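Local coordinates for protein L-asparaginase 1 (Escherichia coli, PDB 6NXC) that catalyses the hydrolysis of L-asparagine to L-aspartate and ammonium as an allosterically regulated cytoplasmic homotetramer, at residues I223-T228 and L329-S334. The protein carries 1 engineered substitution. Numbering follows the deposited sequence.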
ATOM      1  N   ILE B 223      14.403 -35.510   7.007  1.00 19.41           N
ATOM      2  CA  ILE B 223      15.866 -35.633   6.875  1.00 20.23           C
ATOM      3  C   ILE B 223      16.484 -34.264   7.129  1.00 20.68           C
ATOM      4  O   ILE B 223      16.011 -33.304   6.537  1.00 22.46           O
ATOM      5  CB  ILE B 223      16.259 -36.238   5.527  1.00 23.50           C
ATOM      6  CG1 ILE B 223      15.826 -37.715   5.491  1.00 27.30           C
ATOM      7  CG2 ILE B 223      17.753 -36.071   5.311  1.00 26.65           C
ATOM      8  CD1 ILE B 223      15.825 -38.344   4.096  1.00 35.15           C
ATOM      9  N   VAL B 224      17.414 -34.173   8.072  1.00 20.09           N
ATOM     10  CA  VAL B 224      18.062 -32.863   8.311  1.00 18.83           C
ATOM     11  C   VAL B 224      19.420 -32.780   7.580  1.00 22.87           C
ATOM     12  O   VAL B 224      20.289 -33.620   7.828  1.00 20.13           O
ATOM     13  CB  VAL B 224      18.197 -32.538   9.788  1.00 19.77           C
ATOM     14  CG1 VAL B 224      18.924 -31.184   9.834  1.00 21.08           C
ATOM     15  CG2 VAL B 224      16.830 -32.503  10.474  1.00 22.65           C
ATOM     16  N   HIS B 225      19.553 -31.901   6.577  1.00 17.48           N
ATOM     17  CA  HIS B 225      20.828 -31.727   5.850  1.00 19.99           C
ATOM     18  C   HIS B 225      21.662 -30.822   6.724  1.00 21.99           C
ATOM     19  O   HIS B 225      21.161 -29.833   7.291  1.00 19.63           O
ATOM     20  CB  HIS B 225      20.647 -31.061   4.502  1.00 21.22           C
ATOM     21  CG  HIS B 225      19.988 -31.963   3.528  1.00 27.64           C
ATOM     22  ND1 HIS B 225      20.650 -32.966   2.866  1.00 30.45           N
ATOM     23  CD2 HIS B 225      18.716 -31.968   3.060  1.00 37.72           C
ATOM     24  CE1 HIS B 225      19.780 -33.630   2.105  1.00 36.33           C
ATOM     25  NE2 HIS B 225      18.596 -33.018   2.186  1.00 33.84           N
ATOM     26  N   PRO B 226      22.958 -31.159   6.926  1.00 20.68           N
ATOM     27  CA  PRO B 226      23.805 -30.281   7.733  1.00 22.59           C
ATOM     28  C   PRO B 226      23.972 -28.914   7.078  1.00 19.36           C
ATOM     29  O   PRO B 226      24.049 -28.789   5.924  1.00 24.92           O
ATOM     30  CB  PRO B 226      25.161 -31.071   7.770  1.00 28.14           C
ATOM     31  CG  PRO B 226      25.148 -31.766   6.403  1.00 26.04           C
ATOM     32  CD  PRO B 226      23.687 -32.241   6.261  1.00 23.21           C
ATOM     33  N   ILE B 227      24.116 -27.877   7.905  1.00 18.02           N
ATOM     34  CA  ILE B 227      24.566 -26.550   7.429  1.00 19.89           C
ATOM     35  C   ILE B 227      25.719 -26.225   8.344  1.00 18.43           C
ATOM     36  O   ILE B 227      25.598 -26.274   9.635  1.00 19.96           O
ATOM     37  CB  ILE B 227      23.573 -25.371   7.371  1.00 23.27           C
ATOM     38  CG1 ILE B 227      22.650 -25.304   6.171  1.00 31.37           C
ATOM     39  CG2 ILE B 227      24.358 -24.047   7.319  1.00 29.48           C
ATOM     40  CD1 ILE B 227      21.787 -24.016   6.127  1.00 26.16           C
ATOM     41  N   THR B 228      26.875 -25.997   7.738  1.00 20.40           N
ATOM     42  CA  THR B 228      28.084 -25.629   8.485  1.00 22.46           C
ATOM     43  C   THR B 228      28.446 -24.175   8.180  1.00 20.93           C
ATOM     44  O   THR B 228      28.056 -23.621   7.117  1.00 20.44           O
ATOM     45  CB  THR B 228      29.268 -26.563   8.183  1.00 24.20           C
ATOM     46  OG1 THR B 228      29.584 -26.350   6.813  1.00 33.45           O
ATOM     47  CG2 THR B 228      29.028 -28.039   8.362  1.00 24.58           C
ATOM     48  N   LEU B 329      23.485 -20.995  -0.098  1.00 14.00           N
ATOM     49  CA  LEU B 329      24.947 -21.285  -0.353  1.00 16.41           C
ATOM     50  C   LEU B 329      25.482 -22.112   0.815  1.00 16.09           C
ATOM     51  O   LEU B 329      26.160 -23.062   0.564  1.00 16.91           O
ATOM     52  CB  LEU B 329      25.714 -19.986  -0.481  1.00 15.21           C
ATOM     53  CG  LEU B 329      25.486 -19.328  -1.829  1.00 16.46           C
ATOM     54  CD1 LEU B 329      25.952 -17.901  -1.763  1.00 18.11           C
ATOM     55  CD2 LEU B 329      26.250 -20.126  -2.880  1.00 18.76           C
ATOM     56  N   HIS B 330      25.158 -21.745   2.056  1.00 17.38           N
ATOM     57  CA  HIS B 330      25.537 -22.510   3.280  1.00 16.29           C
ATOM     58  C   HIS B 330      25.079 -23.925   3.100  1.00 15.43           C
ATOM     59  O   HIS B 330      25.892 -24.904   3.307  1.00 19.99           O
ATOM     60  CB  HIS B 330      24.994 -21.965   4.581  1.00 16.07           C
ATOM     61  CG  HIS B 330      25.854 -20.841   5.104  1.00 18.30           C
ATOM     62  ND1 HIS B 330      26.917 -21.088   5.957  1.00 23.59           N
ATOM     63  CD2 HIS B 330      25.764 -19.515   5.002  1.00 20.70           C
ATOM     64  CE1 HIS B 330      27.468 -19.936   6.251  1.00 21.81           C
ATOM     65  NE2 HIS B 330      26.769 -18.967   5.715  1.00 22.53           N
ATOM     66  N   TYR B 331      23.825 -24.096   2.632  1.00 16.77           N
ATOM     67  CA  TYR B 331      23.274 -25.446   2.470  1.00 14.57           C
ATOM     68  C   TYR B 331      24.028 -26.231   1.378  1.00 17.48           C
ATOM     69  O   TYR B 331      24.537 -27.318   1.649  1.00 16.65           O
ATOM     70  CB  TYR B 331      21.763 -25.335   2.167  1.00 17.51           C
ATOM     71  CG  TYR B 331      21.176 -26.576   1.563  1.00 16.82           C
ATOM     72  CD1 TYR B 331      20.999 -27.712   2.300  1.00 19.72           C
ATOM     73  CD2 TYR B 331      20.790 -26.599   0.252  1.00 19.31           C
ATOM     74  CE1 TYR B 331      20.438 -28.860   1.768  1.00 22.43           C
ATOM     75  CE2 TYR B 331      20.265 -27.734  -0.318  1.00 25.49           C
ATOM     76  CZ  TYR B 331      20.113 -28.884   0.438  1.00 23.78           C
ATOM     77  OH  TYR B 331      19.597 -29.951  -0.187  1.00 31.61           O
ATOM     78  N   LEU B 332      24.178 -25.656   0.204  1.00 16.04           N
ATOM     79  CA  LEU B 332      24.762 -26.397  -0.926  1.00 14.40           C
ATOM     80  C   LEU B 332      26.261 -26.629  -0.691  1.00 18.26           C
ATOM     81  O   LEU B 332      26.696 -27.773  -1.008  1.00 19.76           O
ATOM     82  CB  LEU B 332      24.529 -25.587  -2.215  1.00 15.71           C
ATOM     83  CG  LEU B 332      23.103 -25.589  -2.729  1.00 14.93           C
ATOM     84  CD1 LEU B 332      22.989 -24.550  -3.813  1.00 16.00           C
ATOM     85  CD2 LEU B 332      22.641 -26.967  -3.231  1.00 16.12           C
ATOM     86  N   LEU B 333      27.036 -25.678  -0.139  1.00 16.66           N
ATOM     87  CA  LEU B 333      28.491 -25.909   0.093  1.00 18.44           C
ATOM     88  C   LEU B 333      28.665 -26.988   1.158  1.00 21.06           C
ATOM     89  O   LEU B 333      29.729 -27.553   1.208  1.00 20.22           O
ATOM     90  CB  LEU B 333      29.159 -24.636   0.597  1.00 17.31           C
ATOM     91  CG  LEU B 333      29.216 -23.472  -0.391  1.00 19.15           C
ATOM     92  CD1 LEU B 333      29.648 -22.167   0.212  1.00 21.40           C
ATOM     93  CD2 LEU B 333      30.167 -23.846  -1.464  1.00 22.68           C
ATOM     94  N   SER B 334      27.700 -27.163   2.042  1.00 18.19           N
ATOM     95  CA  SER B 334      27.806 -28.156   3.154  1.00 19.64           C
ATOM     96  C   SER B 334      27.411 -29.537   2.621  1.00 20.87           C
ATOM     97  O   SER B 334      27.507 -30.496   3.441  1.00 22.99           O
ATOM     98  CB  SER B 334      26.897 -27.756   4.327  1.00 16.89           C
ATOM     99  OG  SER B 334      27.262 -26.477   4.836  1.00 17.37           O
TER
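Thr228 and Ser334 meet where an extended chain runs past the C-terminal turn of helix 322-333. The Thr228 backbone N donates to Ser334 OG at 3.0 Å, nearly straight at 170°. Ser334 OG in turn gives its proton to His330 O, 2.6 Å away and one helical turn back, which turns the hydroxyl into a relay between a helix carbonyl and the passing backbone. The serine torsion, with OG anti to the carbonyl carbon (chi1 -60°), points the oxygen back at that carbonyl. Thr228 OG1 also lies 3.1 Å from Ser334 OG, although its proton has another possible acceptor. A second firm bond runs from His330 ND1 to Thr228 O, again 3.0 Å long; the carbonyl oxygen sits in the imidazole plane, so ND1 carries a hydrogen. Thr228 is thus gripped through both its N-H and its C=O.

Apolar contacts lie beside these bonds. Ile227 sends CG2 to His330 CB at 3.5 Å, the two side chains crossing at about a right angle, while its CG1 lies against the backbone and CB of Tyr331. Helices 85-98 and 114-124 supply further neighbours of this isoleucine, among them Trp88 and Ala120.

Farther along, Tyr331 turns an edge toward the face of His225 in an offset edge-to-face pair, planes at 77°. Tyr331 CE1 lies 3.5 Å from His225 CB, and its hydroxyl lies over the rim of the imidazole. Gln335 ties the same region together, its NE2 bonded to both Pro226 O and Tyr331 O.

Remote from the substrate and allosteric asparagine sites, this contact joins the two domains of the asparaginase fold: the segment leading out of strand 223-224, attached to the N-terminal domain, docks on the end of a C-terminal-domain helix.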